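Local coordinates for protein sugar phosphate isomerase/epimerase (Parabacteroides distasonis, PDB 3OBE) that probably acts as a sugar phosphate isomerase or epimerase, built on a xylose isomerase-like TIM barrel, at residues A[23-29]-A[274-278]; A[213-219]-A[239-245]; A[229-234]-A[262-268]. All blocks are in the same frame, centred on the assembly; numbering follows the deposited sequence.

How the interactions relate
All three contacts belong to one TIM barrel. Interaction 1 joins the first and last strands of its wall, interaction 2 two strands further along; the centres of these contacts lie about 13 Å apart. Strands 273-276 and 240-245 are neighbours, probably through hydrogen bonds from Y275 N to L243 O (2.9 Å) and from I245 N to Y275 O (2.8 Å). Interaction 3 lies outside the wall, about 10 Å from interaction 2 between centres, where L217 CD2 meets M233 CG at 3.5 Å. Toward the pocket, E277 of interaction 1 and H244 of interaction 2 come together beside a bound phosphate, about 3 and 4 Å from their respective side chains; it probably came from the crystallisation liquor.

Interaction 1: A[23-29]-A[274-278]; sequences MGLQTYS and YYVEL. With EOH (ethanol), chain D.
G24 and V276 share the straightest bond between two parallel strands: V276 N donates to G24 O over 2.8 Å (177°). Q26 N donates to V276 O, also at 2.8 Å; a weak bond joins G24 N to Y274 O. Where the strands part, a side chain takes over: S29 OG accepts from L278 N at 3.0 Å and donates to Q26 O at 2.8 Å. With an alanine in place of S29, the L278 N-H would probably lose its acceptor and Q26 O one of its two donors.

Having no side chain, G24 lets Y275 CD1 come within 3.6 Å of its CA. The Y274 ring, its CG between the backbone N and carbonyl carbon (chi1 69°), reaches the selenomethionine M23, CE1 to CG 3.9 Å, while Y274 N holds an ethanol, probably from the crystallisation liquor.

E277 runs alongside Q26, its carboxylate turned 49° from the amide, with OE1 3.5 Å from Q26 CG; OE2 sits at the edge of the Y28 ring. The carboxylate oxygens thus meet carbon atoms of Q26 and Y28 and make no hydrogen bond to 23-29; the group lies beside a bound phosphate.

Interaction 2: A[213-219]-A[239-245]; sequences VMFELDV and RFKLLHI
L217 stands over one face of the F240 ring, with CD2 4.3 Å above its centre, while F215 CB presses on the same ring at CD1 (3.4 Å). L243 continues this apolar layer on the side of the sheet that faces the outer helices.

R239 grips the start of strand 213-218. Bends at chi2 and chi3 fold its chain back, so that NH2 donates to V213 O over 2.9 Å in a straight bond (176°) lying in the guanidinium plane. The edge of the F215 ring stands over one face of that group, the planes 77° apart, and NH1 has a further partner in L205 O.

The strands run parallel, but the register slips by one residue between F215 and E216, a beta bulge: F215 O receives weak bonds from both K241 N and L242 N. Regular pairing resumes with L217 N to L242 O and H244 N to L217 O, both 2.9 Å.

The other side of the sheet carries E216, D218, L242 and H244. The selenomethionine M214 closes on L242, CE to CD1 3.6 Å. E216 crosses H244 with its carboxylate turned 49° from the ring and E216 CD 3.3 Å from H244 CD2. The angle between E216 OE1 and H244 NE2 is too poor for a hydrogen bond; OE1 instead bonds to H96 and NE2 to E54. A water joins D218 OD2 to H244 ND1, and H169 also bonds to OD2. D218 OD1 caps W221 N as the N-cap of the following helix.

Acidic residues and histidines gathered at the C-terminal ends of parallel strands, next to a bound phosphate, are consistent with the active-site pocket of a xylose isomerase-like TIM barrel.

Interaction 3: A[229-234]-A[262-268]; sequences PVEWME and IFKKAYE
K265 crosses both V230 and E234 at about a right angle, its aliphatic part lying against the first and its ammonium reaching the second. CG sits opposite the backbone N across the chi1 bond (-173°), and two further bends curl the chain toward helix 229-235. K265 CE thus rests 3.7 Å from V230 CG1, while NZ meets E234 OE1 at 2.6 Å, from above the carboxylate plane. The same NZ also bridges to E268 OE1 at 3.0 Å, on the syn side but 32° out of the carboxylate plane. One lysine therefore holds two carboxylates, and a water donating to both OE1 atoms would probably ease their repulsion.

Beneath this charged cluster, the selenomethionine M233 points across the groove. In one of its two conformations M233 CE lies 3.6 Å from A266 CB, near the backbone of the I262-A266 turn. V230 CG2 faces I262 CG1 at 4.1 Å.

The two helices run nearly parallel, 8° apart with axes 9.7 Å from each other, and pack on the outside of the barrel wall. I262 and A266 touch L243 of strand 240-245, the strand that links these helices in sequence, W232 rests on F240 of the same strand, and P229 leans on V219 of helix 219-224.

Interaction 1: A[23-29]-A[274-278]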
loop_
_atom_site.group_PDB
_atom_site.type_symbol
_atom_site.label_atom_id
_atom_site.label_comp_id
_atom_site.label_asym_id
_atom_site.label_seq_id
_atom_site.Cartn_x
_atom_site.Cartn_y
_atom_site.Cartn_z
HETATM N N MSE A 23 -9.864 -0.682 -9.396
HETATM C CA MSE A 23 -8.557 -0.060 -9.517
HETATM C C MSE A 23 -8.367 0.965 -8.409
HETATM O O MSE A 23 -9.180 1.877 -8.231
HETATM C CB MSE A 23 -8.423 0.617 -10.897
HETATM C CG MSE A 23 -7.195 1.396 -11.050
HETATM SE SE MSE A 23 -7.224 2.051 -12.931
HETATM C CE MSE A 23 -8.378 3.364 -12.738
ATOM N N GLY A 24 -7.284 0.816 -7.648
ATOM C CA GLY A 24 -7.017 1.751 -6.576
ATOM C C GLY A 24 -5.931 2.771 -6.840
ATOM O O GLY A 24 -5.078 2.609 -7.739
ATOM N N LEU A 25 -5.960 3.807 -6.014
ATOM C CA LEU A 25 -4.954 4.876 -6.050
ATOM C C LEU A 25 -4.549 5.218 -4.643
ATOM O O LEU A 25 -5.424 5.469 -3.794
ATOM C CB LEU A 25 -5.546 6.168 -6.690
ATOM C CG LEU A 25 -4.580 7.371 -6.734
ATOM C CD1 LEU A 25 -3.421 7.131 -7.695
ATOM C CD2 LEU A 25 -5.284 8.661 -7.125
ATOM N N GLN A 26 -3.239 5.311 -4.400
ATOM C CA GLN A 26 -2.726 5.925 -3.175
ATOM C C GLN A 26 -2.750 7.436 -3.340
ATOM O O GLN A 26 -2.092 7.997 -4.201
ATOM C CB GLN A 26 -1.329 5.398 -2.853
ATOM C CG GLN A 26 -0.504 6.201 -1.833
ATOM C CD GLN A 26 -1.226 6.472 -0.515
ATOM O OE1 GLN A 26 -1.574 7.610 -0.230
ATOM N NE2 GLN A 26 -1.473 5.419 0.282
ATOM N N THR A 27 -3.564 8.117 -2.541
ATOM C CA THR A 27 -3.839 9.494 -2.777
ATOM C C THR A 27 -2.684 10.480 -2.479
ATOM O O THR A 27 -2.718 11.672 -2.897
ATOM C CB THR A 27 -5.067 9.950 -1.949
ATOM O OG1 THR A 27 -4.791 9.785 -0.564
ATOM C CG2 THR A 27 -6.371 9.178 -2.402
ATOM N N TYR A 28 -1.673 9.985 -1.776
ATOM C CA TYR A 28 -0.451 10.727 -1.608
ATOM C C TYR A 28 0.150 11.111 -2.981
ATOM O O TYR A 28 0.808 12.142 -3.095
ATOM C CB TYR A 28 0.531 9.913 -0.807
ATOM C CG TYR A 28 1.766 10.682 -0.391
ATOM C CD1 TYR A 28 1.696 11.682 0.564
ATOM C CD2 TYR A 28 2.998 10.406 -1.002
ATOM C CE1 TYR A 28 2.836 12.382 0.946
ATOM C CE2 TYR A 28 4.135 11.106 -0.630
ATOM C CZ TYR A 28 4.040 12.081 0.321
ATOM O OH TYR A 28 5.179 12.754 0.694
ATOM N N SER A 29 -0.178 10.336 -4.016
ATOM C CA SER A 29 0.246 10.642 -5.392
ATOM C C SER A 29 -0.144 12.025 -5.870
ATOM O O SER A 29 0.534 12.562 -6.730
ATOM C CB SER A 29 -0.366 9.637 -6.387
ATOM O OG SER A 29 -0.000 8.312 -6.037
ATOM N N TYR A 274 -5.090 -3.717 -5.816
ATOM C CA TYR A 274 -3.896 -2.932 -5.971
ATOM C C TYR A 274 -4.139 -1.428 -5.946
ATOM O O TYR A 274 -5.239 -0.942 -6.260
ATOM C CB TYR A 274 -3.178 -3.295 -7.273
ATOM C CG TYR A 274 -3.921 -2.870 -8.530
ATOM C CD1 TYR A 274 -3.735 -1.624 -9.097
ATOM C CD2 TYR A 274 -4.809 -3.750 -9.156
ATOM C CE1 TYR A 274 -4.413 -1.251 -10.247
ATOM C CE2 TYR A 274 -5.524 -3.355 -10.276
ATOM C CZ TYR A 274 -5.301 -2.134 -10.821
ATOM O OH TYR A 274 -5.995 -1.821 -11.976
ATOM N N TYR A 275 -3.104 -0.702 -5.580
ATOM C CA TYR A 275 -3.145 0.743 -5.593
ATOM C C TYR A 275 -2.001 1.283 -6.412
ATOM O O TYR A 275 -0.829 0.903 -6.219
ATOM C CB TYR A 275 -3.087 1.307 -4.165
ATOM C CG TYR A 275 -4.213 0.768 -3.341
ATOM C CD1 TYR A 275 -5.455 1.380 -3.323
ATOM C CD2 TYR A 275 -4.040 -0.388 -2.566
ATOM C CE1 TYR A 275 -6.521 0.838 -2.564
ATOM C CE2 TYR A 275 -5.079 -0.943 -1.858
ATOM C CZ TYR A 275 -6.312 -0.314 -1.836
ATOM O OH TYR A 275 -7.346 -0.890 -1.118
ATOM N N VAL A 276 -2.362 2.181 -7.334
ATOM C CA VAL A 276 -1.409 2.962 -8.090
ATOM C C VAL A 276 -0.755 4.043 -7.226
ATOM O O VAL A 276 -1.431 4.712 -6.423
ATOM C CB VAL A 276 -2.130 3.630 -9.302
ATOM C CG1 VAL A 276 -1.236 4.592 -10.032
ATOM C CG2 VAL A 276 -2.676 2.549 -10.266
ATOM N N GLU A 277 0.533 4.255 -7.437
ATOM C CA GLU A 277 1.218 5.404 -6.859
ATOM C C GLU A 277 2.152 6.021 -7.875
ATOM O O GLU A 277 2.806 5.309 -8.641
ATOM C CB GLU A 277 1.983 5.043 -5.597
ATOM C CG GLU A 277 2.584 6.307 -4.907
ATOM C CD GLU A 277 2.900 6.161 -3.429
ATOM O OE1 GLU A 277 2.646 5.092 -2.851
ATOM O OE2 GLU A 277 3.393 7.170 -2.869
ATOM N N LEU A 278 2.233 7.342 -7.857
ATOM C CA LEU A 278 3.204 8.109 -8.620
ATOM C C LEU A 278 3.948 9.065 -7.697
ATOM O O LEU A 278 3.358 9.658 -6.805
ATOM C CB LEU A 278 2.581 8.958 -9.710
ATOM C CG LEU A 278 2.125 8.321 -11.019
ATOM C CD1 LEU A 278 1.016 7.323 -10.850
ATOM C CD2 LEU A 278 1.774 9.401 -12.085
HETATM C C1 EOH D . -8.624 -2.063 -5.866
HETATM C C2 EOH D . -8.181 -1.914 -4.417
HETATM O O EOH D . -7.820 -2.873 -6.719
#

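Interaction 2: A[213-219]-A[239-245]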
loop_
_atom_site.group_PDB
_atom_site.type_symbol
_atom_site.label_atom_id
_atom_site.label_comp_id
_atom_site.label_asym_id
_atom_site.label_seq_id
_atom_site.Cartn_x
_atom_site.Cartn_y
_atom_site.Cartn_z
ATOM N N VAL A 213 -0.722 -11.059 9.282
ATOM C CA VAL A 213 0.040 -10.117 8.511
ATOM C C VAL A 213 0.059 -10.496 7.045
ATOM O O VAL A 213 0.379 -11.639 6.702
ATOM C CB VAL A 213 1.494 -10.052 9.034
ATOM C CG1 VAL A 213 2.421 -9.210 8.092
ATOM C CG2 VAL A 213 1.508 -9.500 10.456
HETATM N N MSE A 214 -0.255 -9.511 6.186
HETATM C CA MSE A 214 -0.013 -9.676 4.752
HETATM C C MSE A 214 0.916 -8.554 4.280
HETATM O O MSE A 214 1.366 -7.705 5.079
HETATM C CB MSE A 214 -1.342 -9.715 3.989
HETATM C CG MSE A 214 -2.253 -8.497 4.179
HETATM SE SE MSE A 214 -1.775 -7.008 3.014
HETATM C CE MSE A 214 -3.217 -5.833 3.604
ATOM N N PHE A 215 1.273 -8.598 2.995
ATOM C CA PHE A 215 2.253 -7.726 2.409
ATOM C C PHE A 215 1.642 -7.025 1.203
ATOM O O PHE A 215 0.928 -7.658 0.379
ATOM C CB PHE A 215 3.567 -8.470 2.081
ATOM C CG PHE A 215 4.327 -8.894 3.347
ATOM C CD1 PHE A 215 3.938 -10.032 4.042
ATOM C CD2 PHE A 215 5.312 -8.092 3.906
ATOM C CE1 PHE A 215 4.545 -10.365 5.218
ATOM C CE2 PHE A 215 5.941 -8.467 5.099
ATOM C CZ PHE A 215 5.547 -9.573 5.750
ATOM N N GLU A 216 1.945 -5.738 1.121
ATOM C CA GLU A 216 1.594 -4.901 -0.046
ATOM C C GLU A 216 2.862 -4.774 -0.831
ATOM O O GLU A 216 3.738 -3.956 -0.515
ATOM C CB GLU A 216 1.044 -3.555 0.417
ATOM C CG GLU A 216 0.649 -2.547 -0.700
ATOM C CD GLU A 216 -0.039 -1.370 -0.146
ATOM O OE1 GLU A 216 0.637 -0.595 0.528
ATOM O OE2 GLU A 216 -1.238 -1.145 -0.476
ATOM N N LEU A 217 2.986 -5.604 -1.847
ATOM C CA LEU A 217 4.223 -5.703 -2.605
ATOM C C LEU A 217 4.349 -4.518 -3.528
ATOM O O LEU A 217 3.524 -4.328 -4.403
ATOM C CB LEU A 217 4.299 -6.976 -3.414
ATOM C CG LEU A 217 5.569 -7.144 -4.237
ATOM C CD1 LEU A 217 6.846 -7.025 -3.333
ATOM C CD2 LEU A 217 5.513 -8.386 -5.047
ATOM N N ASP A 218 5.388 -3.739 -3.288
ATOM C CA ASP A 218 5.742 -2.640 -4.226
ATOM C C ASP A 218 6.590 -3.191 -5.353
ATOM O O ASP A 218 7.762 -3.488 -5.174
ATOM C CB ASP A 218 6.420 -1.454 -3.588
ATOM C CG ASP A 218 6.240 -0.225 -4.461
ATOM O OD1 ASP A 218 6.793 -0.287 -5.601
ATOM O OD2 ASP A 218 5.510 0.725 -4.057
ATOM N N VAL A 219 5.952 -3.415 -6.507
ATOM C CA VAL A 219 6.644 -4.082 -7.588
ATOM C C VAL A 219 7.778 -3.207 -8.122
ATOM O O VAL A 219 8.833 -3.712 -8.542
ATOM C CB VAL A 219 5.678 -4.548 -8.688
ATOM C CG1 VAL A 219 4.754 -5.601 -8.114
ATOM C CG2 VAL A 219 4.906 -3.354 -9.324
ATOM N N ARG A 239 0.938 -14.576 0.754
ATOM C CA ARG A 239 1.331 -13.452 1.634
ATOM C C ARG A 239 1.183 -12.058 1.005
ATOM O O ARG A 239 0.892 -11.086 1.688
ATOM C CB ARG A 239 2.769 -13.606 2.086
ATOM C CG ARG A 239 3.132 -14.944 2.719
ATOM C CD ARG A 239 2.244 -15.404 3.842
ATOM N NE ARG A 239 2.113 -14.401 4.882
ATOM C CZ ARG A 239 3.044 -14.163 5.799
ATOM N NH1 ARG A 239 4.178 -14.844 5.795
ATOM N NH2 ARG A 239 2.823 -13.235 6.717
ATOM N N PHE A 240 1.372 -11.979 -0.316
ATOM C CA PHE A 240 1.244 -10.736 -1.042
ATOM C C PHE A 240 -0.191 -10.558 -1.465
ATOM O O PHE A 240 -0.597 -11.050 -2.520
ATOM C CB PHE A 240 2.231 -10.772 -2.218
ATOM C CG PHE A 240 3.649 -10.702 -1.791
ATOM C CD1 PHE A 240 4.095 -9.610 -1.070
ATOM C CD2 PHE A 240 4.569 -11.712 -2.080
ATOM C CE1 PHE A 240 5.421 -9.518 -0.655
ATOM C CE2 PHE A 240 5.866 -11.606 -1.642
ATOM C CZ PHE A 240 6.288 -10.521 -0.965
ATOM N N LYS A 241 -0.982 -9.888 -0.624
ATOM C CA LYS A 241 -2.415 -9.767 -0.851
ATOM C C LYS A 241 -2.799 -8.463 -1.582
ATOM O O LYS A 241 -3.895 -8.380 -2.141
ATOM C CB LYS A 241 -3.212 -9.882 0.475
ATOM C CG LYS A 241 -3.161 -11.293 1.113
ATOM C CD LYS A 241 -4.134 -11.421 2.289
ATOM C CE LYS A 241 -4.125 -12.807 2.941
ATOM N NZ LYS A 241 -4.872 -12.819 4.221
ATOM N N LEU A 242 -1.909 -7.483 -1.554
ATOM C CA LEU A 242 -2.051 -6.230 -2.296
ATOM C C LEU A 242 -0.775 -5.988 -3.094
ATOM O O LEU A 242 0.334 -6.425 -2.724
ATOM C CB LEU A 242 -2.280 -5.042 -1.349
ATOM C CG LEU A 242 -3.486 -5.031 -0.442
ATOM C CD1 LEU A 242 -3.380 -3.868 0.559
ATOM C CD2 LEU A 242 -4.775 -4.985 -1.252
ATOM N N LEU A 243 -0.898 -5.223 -4.180
ATOM C CA LEU A 243 0.254 -4.625 -4.803
ATOM C C LEU A 243 0.150 -3.114 -4.725
ATOM O O LEU A 243 -0.966 -2.549 -4.752
ATOM C CB LEU A 243 0.362 -4.972 -6.283
ATOM C CG LEU A 243 0.359 -6.467 -6.669
ATOM C CD1 LEU A 243 0.373 -6.696 -8.213
ATOM C CD2 LEU A 243 1.504 -7.207 -5.953
ATOM N N HIS A 244 1.318 -2.478 -4.733
ATOM C CA HIS A 244 1.432 -1.128 -5.263
ATOM C C HIS A 244 1.916 -1.221 -6.696
ATOM O O HIS A 244 2.908 -1.926 -6.984
ATOM C CB HIS A 244 2.374 -0.262 -4.458
ATOM C CG HIS A 244 1.656 0.639 -3.516
ATOM N ND1 HIS A 244 2.101 1.899 -3.185
ATOM C CD2 HIS A 244 0.521 0.441 -2.803
ATOM C CE1 HIS A 244 1.269 2.453 -2.323
ATOM N NE2 HIS A 244 0.308 1.585 -2.050
ATOM N N ILE A 245 1.191 -0.542 -7.583
ATOM C CA ILE A 245 1.528 -0.456 -8.990
ATOM C C ILE A 245 2.129 0.923 -9.213
ATOM O O ILE A 245 1.447 1.961 -9.067
ATOM C CB ILE A 245 0.292 -0.726 -9.904
ATOM C CG1 ILE A 245 -0.174 -2.189 -9.736
ATOM C CG2 ILE A 245 0.570 -0.357 -11.382
ATOM C CD1 ILE A 245 0.873 -3.248 -10.267
HETATM O O HOH W 1 -0.483 -13.333 4.647
HETATM O O HOH W 2 4.293 2.847 -4.560
HETATM O O HOH W 3 5.185 -0.618 -7.559
#

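Interaction 3: A[229-234]-A[262-268]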
loop_
_atom_site.group_PDB
_atom_site.type_symbol
_atom_site.label_atom_id
_atom_site.label_comp_id
_atom_site.label_asym_id
_atom_site.label_seq_id
_atom_site.Cartn_x
_atom_site.Cartn_y
_atom_site.Cartn_z
ATOM N N PRO A 229 9.845 -8.996 -9.042
ATOM C CA PRO A 229 8.671 -9.111 -8.181
ATOM C C PRO A 229 7.830 -10.366 -8.442
ATOM O O PRO A 229 7.203 -10.904 -7.501
ATOM C CB PRO A 229 7.886 -7.829 -8.479
ATOM C CG PRO A 229 8.427 -7.316 -9.748
ATOM C CD PRO A 229 9.805 -7.778 -9.872
ATOM N N VAL A 230 7.876 -10.884 -9.659
ATOM C CA VAL A 230 7.137 -12.100 -9.985
ATOM C C VAL A 230 7.699 -13.284 -9.190
ATOM O O VAL A 230 6.951 -14.145 -8.723
ATOM C CB VAL A 230 7.087 -12.353 -11.492
ATOM C CG1 VAL A 230 6.548 -13.737 -11.775
ATOM C CG2 VAL A 230 6.227 -11.249 -12.141
ATOM N N GLU A 231 9.018 -13.286 -8.999
ATOM C CA GLU A 231 9.683 -14.336 -8.236
ATOM C C GLU A 231 9.237 -14.298 -6.769
ATOM O O GLU A 231 8.985 -15.352 -6.167
ATOM C CB GLU A 231 11.201 -14.222 -8.335
ATOM C CG GLU A 231 11.895 -15.452 -7.830
ATOM C CD GLU A 231 13.424 -15.382 -7.976
ATOM O OE1 GLU A 231 13.939 -14.349 -8.468
ATOM O OE2 GLU A 231 14.101 -16.349 -7.563
ATOM N N TRP A 232 9.179 -13.104 -6.196
ATOM C CA TRP A 232 8.684 -12.949 -4.828
ATOM C C TRP A 232 7.231 -13.436 -4.681
ATOM O O TRP A 232 6.922 -14.164 -3.741
ATOM C CB TRP A 232 8.885 -11.535 -4.321
ATOM C CG TRP A 232 10.298 -11.284 -4.023
ATOM C CD1 TRP A 232 11.275 -10.928 -4.908
ATOM C CD2 TRP A 232 10.943 -11.417 -2.747
ATOM N NE1 TRP A 232 12.478 -10.809 -4.268
ATOM C CE2 TRP A 232 12.305 -11.114 -2.938
ATOM C CE3 TRP A 232 10.503 -11.797 -1.458
ATOM C CZ2 TRP A 232 13.229 -11.139 -1.884
ATOM C CZ3 TRP A 232 11.435 -11.849 -0.413
ATOM C CH2 TRP A 232 12.757 -11.505 -0.631
HETATM N N MSE A 233 6.379 -13.040 -5.624
HETATM C CA MSE A 233 4.974 -13.455 -5.652
HETATM C C MSE A 233 4.839 -14.974 -5.757
HETATM O O MSE A 233 4.044 -15.597 -5.041
HETATM C CB MSE A 233 4.243 -12.717 -6.793
HETATM C CG MSE A 233 4.179 -11.189 -6.595
HETATM SE SE MSE A 233 3.806 -10.208 -8.254
HETATM C CE MSE A 233 1.916 -10.598 -8.539
ATOM N N GLU A 234 5.660 -15.594 -6.608
ATOM C CA GLU A 234 5.666 -17.030 -6.768
ATOM C C GLU A 234 6.141 -17.757 -5.507
ATOM O O GLU A 234 5.661 -18.845 -5.197
ATOM C CB GLU A 234 6.561 -17.409 -7.964
ATOM C CG GLU A 234 6.617 -18.834 -8.244
ATOM C CD GLU A 234 5.219 -19.447 -8.639
ATOM O OE1 GLU A 234 4.238 -18.736 -9.084
ATOM O OE2 GLU A 234 5.139 -20.665 -8.476
ATOM N N ILE A 262 3.442 -9.255 -14.218
ATOM C CA ILE A 262 3.071 -8.937 -12.841
ATOM C C ILE A 262 1.593 -9.206 -12.602
ATOM O O ILE A 262 1.228 -9.898 -11.633
ATOM C CB ILE A 262 3.462 -7.498 -12.486
ATOM C CG1 ILE A 262 4.989 -7.397 -12.373
ATOM C CG2 ILE A 262 2.759 -7.000 -11.220
ATOM C CD1 ILE A 262 5.526 -5.986 -12.402
ATOM N N PHE A 263 0.763 -8.733 -13.519
ATOM C CA PHE A 263 -0.679 -8.963 -13.403
ATOM C C PHE A 263 -1.065 -10.422 -13.605
ATOM O O PHE A 263 -1.854 -10.939 -12.840
ATOM C CB PHE A 263 -1.436 -8.038 -14.346
ATOM C CG PHE A 263 -1.678 -6.689 -13.759
ATOM C CD1 PHE A 263 -2.700 -6.457 -12.856
ATOM C CD2 PHE A 263 -0.840 -5.638 -14.086
ATOM C CE1 PHE A 263 -2.850 -5.217 -12.298
ATOM C CE2 PHE A 263 -1.014 -4.441 -13.552
ATOM C CZ PHE A 263 -2.006 -4.210 -12.654
ATOM N N LYS A 264 -0.455 -11.112 -14.559
ATOM C CA LYS A 264 -0.683 -12.545 -14.717
ATOM C C LYS A 264 -0.401 -13.296 -13.414
ATOM O O LYS A 264 -1.231 -14.092 -12.981
ATOM C CB LYS A 264 0.178 -13.099 -15.871
ATOM C CG LYS A 264 0.004 -14.572 -16.147
ATOM C CD LYS A 264 1.043 -15.033 -17.230
ATOM N N LYS A 265 0.731 -13.005 -12.763
ATOM C CA LYS A 265 1.068 -13.702 -11.538
ATOM C C LYS A 265 0.126 -13.280 -10.400
ATOM O O LYS A 265 -0.252 -14.107 -9.565
ATOM C CB LYS A 265 2.504 -13.413 -11.114
ATOM C CG LYS A 265 2.966 -14.271 -9.923
ATOM C CD LYS A 265 2.862 -15.785 -10.163
ATOM C CE LYS A 265 3.841 -16.270 -11.236
ATOM N NZ LYS A 265 3.810 -17.716 -11.483
ATOM N N ALA A 266 -0.251 -11.999 -10.386
ATOM C CA ALA A 266 -1.148 -11.471 -9.349
ATOM C C ALA A 266 -2.447 -12.240 -9.332
ATOM O O ALA A 266 -2.954 -12.600 -8.252
ATOM C CB ALA A 266 -1.437 -9.960 -9.591
ATOM N N TYR A 267 -3.012 -12.466 -10.514
ATOM C CA TYR A 267 -4.267 -13.220 -10.576
ATOM C C TYR A 267 -4.097 -14.677 -10.237
ATOM O O TYR A 267 -5.026 -15.279 -9.676
ATOM C CB TYR A 267 -5.004 -13.016 -11.889
ATOM C CG TYR A 267 -5.275 -11.549 -12.093
ATOM C CD1 TYR A 267 -5.933 -10.813 -11.115
ATOM C CD2 TYR A 267 -4.885 -10.898 -13.272
ATOM C CE1 TYR A 267 -6.202 -9.460 -11.316
ATOM C CE2 TYR A 267 -5.125 -9.590 -13.462
ATOM C CZ TYR A 267 -5.772 -8.858 -12.489
ATOM O OH TYR A 267 -6.025 -7.508 -12.682
ATOM N N GLU A 268 -2.951 -15.254 -10.589
ATOM C CA GLU A 268 -2.634 -16.613 -10.186
ATOM C C GLU A 268 -2.603 -16.775 -8.694
ATOM O O GLU A 268 -3.145 -17.746 -8.181
ATOM C CB GLU A 268 -1.303 -17.105 -10.772
ATOM C CG GLU A 268 -1.292 -17.408 -12.245
ATOM C CD GLU A 268 0.128 -17.780 -12.728
ATOM O OE1 GLU A 268 0.939 -18.311 -11.931
ATOM O OE2 GLU A 268 0.437 -17.517 -13.907
HETATM O O HOH W 4 1.265 -19.431 -9.284
#